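Local atomic coordinates of cystathionine beta-lyase family protein, YNBB B.subtilis ortholog (Clostridium acetobutylicum, PDB entry 3HVY), a protein that is probably a pyridoxal phosphate-dependent lyase related to cystathionine beta-lyase and methionine gamma-lyase, and has been tentatively linked to aluminium resistance. Residues 103-108 with 214-219; 131-136 with 143-148; 162-167 with 200-205; 168-171 with 176-179; 188-193 with 336-341. One frame throughout, in Å; residues are numbered along the deposited sequence.

Contact 1 (103-108 with 214-219); sequences HAIGAA and IVFVDN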
# COMPACT_ATOMS: atom_id res chain seq x y z
N HIS D 103 9.64 5.54 -21.03
CA HIS D 103 10.76 5.55 -20.12
C HIS D 103 11.55 4.28 -20.31
O HIS D 103 12.77 4.33 -20.41
CB HIS D 103 10.23 5.67 -18.69
CG HIS D 103 11.28 5.84 -17.63
ND1 HIS D 103 10.95 6.05 -16.30
CD2 HIS D 103 12.63 5.85 -17.69
CE1 HIS D 103 12.06 6.14 -15.59
NE2 HIS D 103 13.10 6.03 -16.41
N ALA D 104 10.88 3.13 -20.35
CA ALA D 104 11.56 1.83 -20.54
C ALA D 104 12.29 1.77 -21.90
O ALA D 104 13.44 1.33 -21.97
CB ALA D 104 10.59 0.69 -20.43
N ILE D 105 11.63 2.26 -22.94
CA ILE D 105 12.18 2.29 -24.29
C ILE D 105 13.39 3.22 -24.33
O ILE D 105 14.48 2.81 -24.73
CB ILE D 105 11.12 2.68 -25.36
CG1 ILE D 105 10.07 1.55 -25.51
CG2 ILE D 105 11.80 2.98 -26.73
CD1 ILE D 105 8.80 2.01 -26.09
N GLY D 106 13.21 4.43 -23.84
CA GLY D 106 14.31 5.39 -23.71
C GLY D 106 15.53 4.88 -22.95
O GLY D 106 16.65 5.12 -23.37
N ALA D 107 15.31 4.20 -21.83
CA ALA D 107 16.40 3.68 -21.02
C ALA D 107 17.17 2.61 -21.82
O ALA D 107 18.40 2.51 -21.72
CB ALA D 107 15.85 3.11 -19.71
N ALA D 108 16.45 1.78 -22.58
CA ALA D 108 17.08 0.75 -23.40
C ALA D 108 17.97 1.39 -24.47
O ALA D 108 19.06 0.91 -24.72
CB ALA D 108 16.05 -0.17 -24.03
N ILE D 214 23.06 -4.07 -32.46
CA ILE D 214 21.99 -4.38 -31.52
C ILE D 214 20.63 -4.23 -32.18
O ILE D 214 20.29 -3.18 -32.69
CB ILE D 214 22.07 -3.44 -30.24
CG1 ILE D 214 23.49 -3.54 -29.64
CG2 ILE D 214 20.94 -3.79 -29.27
CD1 ILE D 214 23.83 -2.52 -28.52
N VAL D 215 19.83 -5.27 -32.18
CA VAL D 215 18.47 -5.15 -32.67
C VAL D 215 17.51 -4.99 -31.48
O VAL D 215 17.30 -5.91 -30.67
CB VAL D 215 18.09 -6.32 -33.56
CG1 VAL D 215 16.59 -6.28 -33.86
CG2 VAL D 215 18.96 -6.32 -34.82
N PHE D 216 16.97 -3.78 -31.38
CA PHE D 216 16.01 -3.36 -30.37
C PHE D 216 14.61 -3.32 -30.94
O PHE D 216 14.39 -2.73 -32.02
CB PHE D 216 16.36 -1.97 -29.81
CG PHE D 216 15.29 -1.42 -28.90
CD1 PHE D 216 15.04 -1.99 -27.65
CD2 PHE D 216 14.54 -0.35 -29.28
CE1 PHE D 216 14.01 -1.48 -26.83
CE2 PHE D 216 13.54 0.14 -28.46
CZ PHE D 216 13.28 -0.45 -27.25
N VAL D 217 13.67 -3.98 -30.25
CA VAL D 217 12.21 -3.87 -30.63
C VAL D 217 11.35 -3.28 -29.50
O VAL D 217 11.31 -3.80 -28.39
CB VAL D 217 11.64 -5.23 -31.04
CG1 VAL D 217 10.19 -5.16 -31.60
CG2 VAL D 217 12.58 -5.89 -32.07
N ASP D 218 10.69 -2.16 -29.78
CA ASP D 218 9.65 -1.58 -28.94
C ASP D 218 8.49 -2.55 -29.03
O ASP D 218 7.87 -2.67 -30.09
CB ASP D 218 9.29 -0.22 -29.50
CG ASP D 218 8.07 0.41 -28.83
OD1 ASP D 218 7.44 -0.28 -27.99
OD2 ASP D 218 7.73 1.58 -29.20
N ASN D 219 8.24 -3.30 -27.95
CA ASN D 219 7.25 -4.40 -27.98
C ASN D 219 5.88 -3.99 -27.45
O ASN D 219 5.04 -4.84 -27.21
CB ASN D 219 7.77 -5.57 -27.14
CG ASN D 219 7.21 -6.87 -27.58
OD1 ASN D 219 6.98 -7.07 -28.78
ND2 ASN D 219 6.97 -7.81 -26.61
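The carboxylate of Asp218, which meets the end of Ile105, is gripped on both oxygens: OD2 bonds to N1 of the pyridoxal phosphate carried on Lys244, and OD1 accepts from the backbone N of Cys220. An aspartate at the end of this strand, paired with the pyridine nitrogen, is a hallmark of fold-type I pyridoxal phosphate enzymes. Here it closes strand 214-218, in the middle of the seven-stranded sheet, and segment 103-108 of helix 101-111 runs nearly antiparallel to that strand, their axes 9.8 Å apart at closest approach. Across this gap no hydrogen bond forms, and the helix contributes aliphatic groups. Ile105 splits its two branches. With CG1 anti to its own carbonyl carbon (chi1 -69°), CD1 is carried to the carboxylate, 3.3 Å from Asp218 CG, so a methyl group lies against the cofactor-binding acid. The other branch, CG2, comes to the edge of the Phe216 ring, near its plane, 3.8 Å from Phe216 CE2. A large flat ring suits this place because it spans from strand to helix, and its other flank is reached by a residue one helical turn on. There a small side chain leaves room for the ring. His103, at the start of the segment, packs instead on Val271 of the second subunit. Ala108 CB approaches the phenyl group obliquely, 3.7 Å from Phe216 CE1.

Contact 2 (131-136 with 143-148); sequences HDIIGM and GSLREY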
# COMPACT_ATOMS: atom_id res chain seq x y z
N HIS D 131 10.33 11.37 -29.91
CA HIS D 131 11.00 12.41 -30.67
C HIS D 131 11.97 13.19 -29.84
O HIS D 131 13.05 13.55 -30.32
CB HIS D 131 9.98 13.26 -31.38
CG HIS D 131 9.23 12.51 -32.45
ND1 HIS D 131 8.63 13.13 -33.52
CD2 HIS D 131 9.02 11.18 -32.63
CE1 HIS D 131 8.05 12.22 -34.28
NE2 HIS D 131 8.29 11.03 -33.78
N ASP D 132 11.63 13.43 -28.58
CA ASP D 132 12.57 14.13 -27.67
C ASP D 132 13.70 13.24 -27.18
O ASP D 132 14.81 13.75 -26.95
CB ASP D 132 11.82 14.75 -26.49
CG ASP D 132 11.10 16.08 -26.85
OD1 ASP D 132 11.47 16.75 -27.84
OD2 ASP D 132 10.18 16.46 -26.12
N ILE D 133 13.44 11.92 -27.03
CA ILE D 133 14.52 10.93 -26.71
C ILE D 133 15.63 11.00 -27.78
O ILE D 133 16.79 11.17 -27.47
CB ILE D 133 13.97 9.50 -26.54
CG1 ILE D 133 13.26 9.40 -25.19
CG2 ILE D 133 15.12 8.41 -26.61
CD1 ILE D 133 12.32 8.24 -25.02
N ILE D 134 15.23 10.97 -29.04
CA ILE D 134 16.14 11.05 -30.19
C ILE D 134 16.78 12.46 -30.30
O ILE D 134 17.99 12.59 -30.53
CB ILE D 134 15.38 10.68 -31.49
CG1 ILE D 134 15.00 9.20 -31.41
CG2 ILE D 134 16.24 11.02 -32.71
CD1 ILE D 134 13.77 8.77 -32.18
N GLY D 135 15.97 13.49 -30.12
CA GLY D 135 16.42 14.89 -30.20
C GLY D 135 16.11 15.45 -31.57
O GLY D 135 16.99 15.88 -32.30
N MSE D 136 14.84 15.46 -31.91
CA MSE D 136 14.46 15.85 -33.24
C MSE D 136 14.30 17.33 -33.45
O MSE D 136 14.36 17.78 -34.57
CB MSE D 136 13.26 15.05 -33.70
CG MSE D 136 13.75 13.74 -34.25
SE MSE D 136 12.30 12.72 -34.74
CE MSE D 136 12.98 10.95 -34.69
N GLY D 143 18.10 17.01 -23.06
CA GLY D 143 18.98 15.89 -22.76
C GLY D 143 18.79 14.69 -23.67
O GLY D 143 18.90 13.53 -23.25
N SER D 144 18.56 14.99 -24.94
CA SER D 144 18.33 13.95 -25.93
C SER D 144 19.61 13.25 -26.31
O SER D 144 20.72 13.77 -26.07
CB SER D 144 17.74 14.58 -27.18
OG SER D 144 18.76 15.37 -27.78
N LEU D 145 19.45 12.10 -26.95
CA LEU D 145 20.55 11.36 -27.55
C LEU D 145 21.43 12.26 -28.40
O LEU D 145 22.65 12.24 -28.31
CB LEU D 145 20.01 10.21 -28.39
CG LEU D 145 19.44 9.02 -27.58
CD1 LEU D 145 18.56 8.11 -28.51
CD2 LEU D 145 20.56 8.28 -26.89
N ARG D 146 20.82 13.05 -29.26
CA ARG D 146 21.55 14.00 -30.10
C ARG D 146 22.41 14.96 -29.29
O ARG D 146 23.55 15.28 -29.68
CB ARG D 146 20.56 14.79 -30.94
CG ARG D 146 21.16 15.90 -31.86
CD ARG D 146 20.07 16.77 -32.50
NE ARG D 146 19.37 17.58 -31.47
CZ ARG D 146 19.88 18.68 -30.87
NH1 ARG D 146 21.10 19.12 -31.18
NH2 ARG D 146 19.17 19.33 -29.94
N GLU D 147 21.86 15.46 -28.18
CA GLU D 147 22.60 16.36 -27.30
C GLU D 147 23.76 15.63 -26.64
O GLU D 147 24.70 16.27 -26.17
CB GLU D 147 21.70 16.97 -26.20
CG GLU D 147 20.63 17.90 -26.68
CD GLU D 147 19.63 18.29 -25.60
OE1 GLU D 147 20.04 18.65 -24.47
OE2 GLU D 147 18.43 18.25 -25.87
N TYR D 148 23.69 14.30 -26.59
CA TYR D 148 24.83 13.51 -26.11
C TYR D 148 25.69 12.94 -27.23
O TYR D 148 26.44 12.00 -27.01
CB TYR D 148 24.40 12.39 -25.18
CG TYR D 148 24.05 12.92 -23.82
CD1 TYR D 148 25.06 13.17 -22.87
CD2 TYR D 148 22.74 13.22 -23.48
CE1 TYR D 148 24.76 13.69 -21.63
CE2 TYR D 148 22.44 13.76 -22.24
CZ TYR D 148 23.45 13.98 -21.32
OH TYR D 148 23.17 14.52 -20.10
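Gly135 and Ser144 press together at the tight side of the contact, with Gly135 CA only 3.3 Å from Ser144 CB. The same CB lies 3.1 Å from Asp132 O. Gly135, with positive phi and no side chain, lets the backbone come this close to Ser144. Beside this spot two backbone bonds tie the segments: Leu145 N to Ile133 O is short (2.9 Å) and almost straight at 170°, whereas Arg146 N bonds to Ile134 O at 3.1 Å. Leu145 lies alongside Ile133, both pointing the same way, and its CD1 is 3.9 Å from Ile133 CG2. Gly135 is the C' residue of a Schellman motif that ends helix 131-134, with Met136 N bonding back to His131 O. Ile133 O and Ile134 O, at the end of the helix, accept from the incoming backbone, which contains an ST motif: Ser144 OG accepts from Glu147 N at 3.1 Å. The second subunit also packs here: its Val273 lies on Ile133, and its Arg114 forms a salt bridge with Glu147. Toward solvent the grip slackens. Asp132 turns its carboxylate to Lys140, and the partly exposed Arg146, bent at chi3 (68°), brings the edge of its guanidinium to Gly135 O. That bond, from Arg146 NE at 3.0 Å, is weak because it is strongly bent.

Contact 3 (162-167 with 200-205); sequences VDINTV and AEIIKS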
# COMPACT_ATOMS: atom_id res chain seq x y z
N VAL D 162 9.08 -2.37 -44.63
CA VAL D 162 10.44 -2.02 -44.25
C VAL D 162 11.35 -2.20 -45.47
O VAL D 162 11.33 -3.24 -46.13
CB VAL D 162 10.91 -2.90 -43.10
CG1 VAL D 162 12.40 -2.72 -42.89
CG2 VAL D 162 10.10 -2.54 -41.83
N ASP D 163 12.13 -1.16 -45.76
CA ASP D 163 13.03 -1.12 -46.91
C ASP D 163 14.34 -1.79 -46.53
O ASP D 163 15.37 -1.15 -46.27
CB ASP D 163 13.26 0.33 -47.32
CG ASP D 163 14.07 0.46 -48.59
OD1 ASP D 163 14.48 -0.57 -49.20
OD2 ASP D 163 14.33 1.62 -48.96
N ILE D 164 14.26 -3.11 -46.49
CA ILE D 164 15.34 -3.92 -46.05
C ILE D 164 16.60 -3.73 -46.89
O ILE D 164 17.70 -3.82 -46.37
CB ILE D 164 14.88 -5.41 -45.98
CG1 ILE D 164 15.70 -6.19 -44.94
CG2 ILE D 164 15.00 -6.06 -47.33
CD1 ILE D 164 15.85 -5.51 -43.56
N ASN D 165 16.47 -3.40 -48.18
CA ASN D 165 17.65 -3.14 -48.96
C ASN D 165 18.38 -1.87 -48.57
O ASN D 165 19.60 -1.84 -48.61
CB ASN D 165 17.34 -3.12 -50.46
CG ASN D 165 17.08 -4.53 -51.03
OD1 ASN D 165 17.34 -5.56 -50.38
ND2 ASN D 165 16.56 -4.57 -52.25
N THR D 166 17.67 -0.80 -48.23
CA THR D 166 18.33 0.41 -47.76
C THR D 166 18.98 0.20 -46.38
O THR D 166 20.09 0.68 -46.12
CB THR D 166 17.34 1.57 -47.68
OG1 THR D 166 16.85 1.79 -49.00
CG2 THR D 166 18.01 2.83 -47.19
N VAL D 167 18.32 -0.58 -45.53
CA VAL D 167 18.87 -0.92 -44.22
C VAL D 167 20.24 -1.60 -44.37
O VAL D 167 21.22 -1.24 -43.70
CB VAL D 167 17.96 -1.88 -43.47
CG1 VAL D 167 18.65 -2.34 -42.14
CG2 VAL D 167 16.61 -1.22 -43.15
N ALA D 200 11.02 -11.46 -37.86
CA ALA D 200 12.00 -12.52 -38.07
C ALA D 200 12.79 -12.37 -39.35
O ALA D 200 14.02 -12.56 -39.36
CB ALA D 200 11.32 -13.91 -38.02
N GLU D 201 12.11 -12.04 -40.42
CA GLU D 201 12.76 -11.89 -41.72
C GLU D 201 13.62 -10.63 -41.82
O GLU D 201 14.66 -10.65 -42.45
CB GLU D 201 11.73 -11.89 -42.85
CG GLU D 201 11.08 -13.22 -42.99
CD GLU D 201 12.12 -14.35 -43.21
OE1 GLU D 201 12.97 -14.20 -44.13
OE2 GLU D 201 12.09 -15.37 -42.45
N ILE D 202 13.17 -9.55 -41.22
CA ILE D 202 13.95 -8.34 -41.14
C ILE D 202 15.27 -8.64 -40.43
O ILE D 202 16.37 -8.24 -40.90
CB ILE D 202 13.15 -7.24 -40.41
CG1 ILE D 202 12.01 -6.73 -41.32
CG2 ILE D 202 14.04 -6.08 -40.01
CD1 ILE D 202 10.86 -6.02 -40.59
N ILE D 203 15.18 -9.37 -39.33
CA ILE D 203 16.38 -9.63 -38.53
C ILE D 203 17.33 -10.56 -39.28
O ILE D 203 18.52 -10.32 -39.32
CB ILE D 203 16.04 -10.16 -37.12
CG1 ILE D 203 15.28 -9.08 -36.34
CG2 ILE D 203 17.33 -10.55 -36.38
CD1 ILE D 203 14.87 -9.40 -34.89
N LYS D 204 16.76 -11.60 -39.88
CA LYS D 204 17.51 -12.56 -40.70
C LYS D 204 18.24 -11.82 -41.80
O LYS D 204 19.39 -12.11 -42.09
CB LYS D 204 16.54 -13.62 -41.25
CG LYS D 204 17.15 -14.85 -41.78
CD LYS D 204 16.16 -16.00 -41.99
CE LYS D 204 16.88 -17.11 -42.85
NZ LYS D 204 16.13 -18.41 -43.01
N SER D 205 17.62 -10.81 -42.40
CA SER D 205 18.32 -10.01 -43.39
C SER D 205 19.44 -9.19 -42.80
O SER D 205 20.49 -9.04 -43.42
CB SER D 205 17.39 -9.02 -44.11
OG SER D 205 16.50 -9.72 -44.94
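Ile164 and Ser205 form the tightest pair, Ile164 CG1 lying 3.4 Å from Ser205 CB, closer than carbons usually come. Ile164 holds CG1 anti to its backbone N (chi1 -153°), which sends the longer branch across to helix 196-207, and CD1 then rests against Ile202, 3.8 Å from Ile202 O and 4.0 Å from Ile202 CG2. The small Ser205 suits its place because it lets the isoleucine branch come up close to the helix. Next along the seam, Val162 and Ile202 cross at about a right angle, with Val162 CG2 3.8 Å from Ile202 CD1. The branched Ile202 therefore serves both neighbours, one through each of its methyl ends. Further out, the first turn of helix 164-173 is fixed by Asp163 at the N-cap. Its OD1 accepts a weak bond from Thr166 N at 3.3 Å, while the hydroxyl of Thr166 donates to Asp163 OD2 from above the carboxylate plane. Asp163 is also the centre of an inverse gamma turn, through which Val162 is placed beside Ile164. Ile202 also packs on Ile122 and Leu194 of nearby loops, and Val167 reaches Ile122 as well. No hydrogen bond spans the segments, so van der Waals packing joins the two helices here, with the polar bonds kept within each segment.

Contact 4 (168-171 with 176-179); sequences KEEL and SIKL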
# COMPACT_ATOMS: atom_id res chain seq x y z
N LYS D 168 20.32 -2.54 -45.30
CA LYS D 168 21.55 -3.26 -45.60
C LYS D 168 22.62 -2.37 -46.16
O LYS D 168 23.79 -2.47 -45.76
CB LYS D 168 21.26 -4.44 -46.54
CG LYS D 168 20.59 -5.55 -45.77
CD LYS D 168 20.01 -6.61 -46.67
CE LYS D 168 20.95 -7.75 -46.94
NZ LYS D 168 20.19 -8.87 -47.57
N GLU D 169 22.22 -1.51 -47.10
CA GLU D 169 23.14 -0.49 -47.66
C GLU D 169 23.72 0.43 -46.56
O GLU D 169 24.88 0.75 -46.53
CB GLU D 169 22.40 0.37 -48.70
CG GLU D 169 22.07 -0.29 -50.05
CD GLU D 169 21.21 0.62 -50.95
N GLU D 170 22.88 0.84 -45.62
CA GLU D 170 23.34 1.63 -44.49
C GLU D 170 24.30 0.85 -43.61
O GLU D 170 25.34 1.36 -43.20
CB GLU D 170 22.15 2.11 -43.66
CG GLU D 170 21.36 3.18 -44.34
CD GLU D 170 22.12 4.51 -44.43
OE1 GLU D 170 23.24 4.63 -43.89
OE2 GLU D 170 21.58 5.45 -45.02
N LEU D 171 23.97 -0.40 -43.31
CA LEU D 171 24.88 -1.19 -42.52
C LEU D 171 26.23 -1.42 -43.22
O LEU D 171 27.24 -1.48 -42.55
CB LEU D 171 24.25 -2.53 -42.14
CG LEU D 171 23.11 -2.55 -41.12
CD1 LEU D 171 22.63 -4.00 -40.98
CD2 LEU D 171 23.55 -1.96 -39.76
N SER D 176 29.40 3.25 -37.81
CA SER D 176 28.98 3.80 -36.53
C SER D 176 27.61 3.35 -36.08
O SER D 176 27.21 3.72 -34.98
CB SER D 176 28.97 5.32 -36.57
OG SER D 176 27.84 5.79 -37.26
N ILE D 177 26.88 2.60 -36.92
CA ILE D 177 25.52 2.20 -36.56
C ILE D 177 25.58 1.10 -35.54
O ILE D 177 25.95 -0.01 -35.86
CB ILE D 177 24.70 1.69 -37.75
CG1 ILE D 177 24.49 2.80 -38.78
CG2 ILE D 177 23.33 1.20 -37.25
CD1 ILE D 177 23.86 2.32 -40.11
N LYS D 178 25.22 1.40 -34.29
CA LYS D 178 25.33 0.40 -33.22
C LYS D 178 24.02 -0.27 -32.80
O LYS D 178 24.03 -1.35 -32.18
CB LYS D 178 25.95 1.06 -31.99
CG LYS D 178 27.29 1.79 -32.24
CD LYS D 178 28.38 0.89 -32.81
CE LYS D 178 29.71 1.63 -32.90
NZ LYS D 178 30.73 0.62 -33.09
N LEU D 179 22.91 0.37 -33.15
CA LEU D 179 21.59 -0.07 -32.71
C LEU D 179 20.59 0.22 -33.79
O LEU D 179 20.58 1.30 -34.38
CB LEU D 179 21.20 0.66 -31.41
CG LEU D 179 19.88 0.23 -30.76
CD1 LEU D 179 19.99 0.38 -29.26
CD2 LEU D 179 18.67 1.04 -31.30
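Glu170 is the first residue of 168-171 to reach Ile177, and it does so with carbon and backbone: Glu170 CB lies 3.9 Å from Ile177 CD1, and Glu170 O is 3.6 Å from that same methyl. Its acidic end goes another way. The chain bends at chi2 (-70°) and carries the carboxylate to a salt bridge with Lys153 on strand 151-154, so CB can pack on the isoleucine while the charge is answered nearby. One step on, Leu171 meets Ile177 at about a right angle, its CD2 4.0 Å from Ile177 CG2. The beta-branched isoleucine suits a strand and offers two prongs: CG2 goes to the leucine, while CG1, anti to the carbonyl carbon (chi1 -64°), extends CD1 toward Glu170. Both Glu170 and Ile177 also touch Met120 of strand 118-121. The helix is the connection of a beta-alpha-beta crossover, joining strand 151-154 to the parallel strand 177-183 past the intervening strand 118-121. Since no hydrogen bond links the two segments, the seam between the helix end and the strand it leads into depends on apolar packing, with the Glu170 carboxylate paired to Lys153.

Contact 5 (188-193 with 336-341); sequences YGWRKS and AIKFND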
# COMPACT_ATOMS: atom_id res chain seq x y z
N TYR D 188 0.11 6.24 -35.15
CA TYR D 188 -1.01 6.85 -35.79
C TYR D 188 -0.81 6.81 -37.29
O TYR D 188 -0.45 7.81 -37.89
CB TYR D 188 -1.17 8.30 -35.34
CG TYR D 188 -1.71 8.50 -33.94
CD1 TYR D 188 -2.51 7.54 -33.32
CD2 TYR D 188 -1.47 9.69 -33.27
CE1 TYR D 188 -3.02 7.74 -32.07
CE2 TYR D 188 -1.98 9.92 -32.00
CZ TYR D 188 -2.76 8.94 -31.41
OH TYR D 188 -3.27 9.16 -30.16
N GLY D 189 -1.05 5.68 -37.92
CA GLY D 189 -0.97 5.65 -39.38
C GLY D 189 -2.07 4.80 -39.99
O GLY D 189 -3.10 4.55 -39.37
N TRP D 190 -1.85 4.39 -41.22
CA TRP D 190 -2.76 3.49 -41.86
C TRP D 190 -1.87 2.39 -42.44
O TRP D 190 -1.71 2.28 -43.64
CB TRP D 190 -3.62 4.21 -42.89
CG TRP D 190 -4.74 3.37 -43.40
CD1 TRP D 190 -4.78 2.70 -44.59
CD2 TRP D 190 -5.98 3.06 -42.73
NE1 TRP D 190 -5.97 2.03 -44.71
CE2 TRP D 190 -6.73 2.23 -43.59
CE3 TRP D 190 -6.52 3.39 -41.48
CZ2 TRP D 190 -7.99 1.73 -43.24
CZ3 TRP D 190 -7.78 2.92 -41.15
CH2 TRP D 190 -8.50 2.11 -42.02
N ARG D 191 -1.29 1.59 -41.55
CA ARG D 191 -0.34 0.54 -41.90
C ARG D 191 -0.47 -0.51 -40.83
O ARG D 191 -0.51 -0.17 -39.64
CB ARG D 191 1.12 1.05 -41.91
N LYS D 192 -0.58 -1.76 -41.23
CA LYS D 192 -0.63 -2.85 -40.28
C LYS D 192 0.68 -2.98 -39.47
O LYS D 192 1.78 -2.84 -40.00
CB LYS D 192 -0.91 -4.15 -41.00
CG LYS D 192 -2.34 -4.21 -41.59
CD LYS D 192 -2.69 -5.59 -42.18
CE LYS D 192 -2.00 -5.87 -43.50
NZ LYS D 192 -1.81 -7.33 -43.61
N SER D 193 0.53 -3.24 -38.17
CA SER D 193 1.63 -3.47 -37.27
C SER D 193 2.40 -4.69 -37.72
O SER D 193 1.85 -5.59 -38.35
CB SER D 193 1.11 -3.65 -35.86
OG SER D 193 0.47 -2.46 -35.39
N ALA D 336 -7.80 0.22 -35.90
CA ALA D 336 -8.02 1.53 -36.54
C ALA D 336 -9.31 1.50 -37.38
O ALA D 336 -9.66 0.47 -37.96
CB ALA D 336 -6.78 1.94 -37.41
N ILE D 337 -10.01 2.63 -37.42
CA ILE D 337 -11.26 2.76 -38.13
C ILE D 337 -11.20 4.11 -38.89
O ILE D 337 -10.95 5.14 -38.27
CB ILE D 337 -12.46 2.83 -37.15
CG1 ILE D 337 -12.44 1.68 -36.11
CG2 ILE D 337 -13.81 2.92 -37.94
CD1 ILE D 337 -13.44 1.89 -34.96
N LYS D 338 -11.35 4.10 -40.21
CA LYS D 338 -11.35 5.34 -41.01
C LYS D 338 -12.77 5.90 -41.07
O LYS D 338 -13.59 5.47 -41.84
CB LYS D 338 -10.79 5.07 -42.39
CG LYS D 338 -10.55 6.30 -43.25
CD LYS D 338 -9.93 5.97 -44.60
CE LYS D 338 -8.51 5.38 -44.47
NZ LYS D 338 -7.77 5.25 -45.76
N PHE D 339 -13.06 6.88 -40.22
CA PHE D 339 -14.41 7.44 -40.16
C PHE D 339 -14.73 8.33 -41.37
O PHE D 339 -15.87 8.42 -41.78
CB PHE D 339 -14.64 8.16 -38.83
CG PHE D 339 -14.68 7.24 -37.65
CD1 PHE D 339 -15.85 6.57 -37.33
CD2 PHE D 339 -13.55 6.99 -36.91
CE1 PHE D 339 -15.90 5.72 -36.27
CE2 PHE D 339 -13.59 6.15 -35.84
CZ PHE D 339 -14.76 5.51 -35.52
N ASN D 340 -13.70 8.96 -41.94
CA ASN D 340 -13.81 9.87 -43.10
C ASN D 340 -14.72 11.05 -42.81
O ASN D 340 -15.33 11.61 -43.72
CB ASN D 340 -14.33 9.15 -44.36
CG ASN D 340 -13.25 8.48 -45.15
OD1 ASN D 340 -12.17 9.04 -45.36
ND2 ASN D 340 -13.53 7.24 -45.60
N ASP D 341 -14.82 11.42 -41.53
CA ASP D 341 -15.72 12.46 -41.10
C ASP D 341 -15.37 12.82 -39.65
O ASP D 341 -15.29 11.94 -38.78
CB ASP D 341 -17.18 11.99 -41.26
CG ASP D 341 -18.19 13.05 -40.86
OD1 ASP D 341 -18.36 14.04 -41.61
OD2 ASP D 341 -18.80 12.91 -39.79
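Trp190 and Lys338 are brought together by extended first torsions: each holds CG anti to its backbone N, at chi1 -170° in the tryptophan. The lysine then turns at chi3 (-65°), laying CE and the amine over one face of the indole. The two side chains cross at about a right angle. Lys338 CE stands over the six-membered ring, 3.7 Å from its centroid, in a CH-pi contact. Lys338 NZ lies above the five-membered ring, 3.9 Å from that centroid and 12° off the ring normal, and makes a cation-pi interaction. Near the outer corner of the benzene half, Ala336 CB approaches obliquely, 4.0 Å from Trp190 CZ3, its small methyl letting the bulky indole come close to the strand. Trp190 belongs to the loop that leaves strand 177-183 of the large cofactor-binding sheet. Strand 334-338 is part of the five-stranded antiparallel sheet of the C-terminal domain, so the indole joins two parts of the fold-type I architecture. Asp321, Leu323 and Ile402 of the flanking strands complete its bed, and Gly189 O bonds to Tyr404 OH. A lysine suits this partly exposed position because its carbons can pack on the indole face while its ammonium lies over the five-membered ring. No hydrogen bond crosses the contact; the ammonium would instead be favoured by the electron-rich indole face.

Overall arrangement
Contacts 1, 3 and 4 lie around the seven-stranded sheet of the cofactor-binding domain. Contacts 3 and 4 share helix 164-173, with centres about 12 Å apart, and strands 214-218 and 177-183 of contacts 1 and 4 are sheet neighbours. Contact 4 is nested within contact 3, and both, like contact 2, fall inside the loop closed by contact 1. The centre of contact 2 is about 15 Å from that of contact 1, where Ile133 CD1 packs 3.7 Å from Gly106 CA, and both touch the second subunit. Contact 5, about 25 Å from contact 1 between centres, crosses it along the chain, touches none of the others and joins the loop after strand 177-183 to the antiparallel sheet.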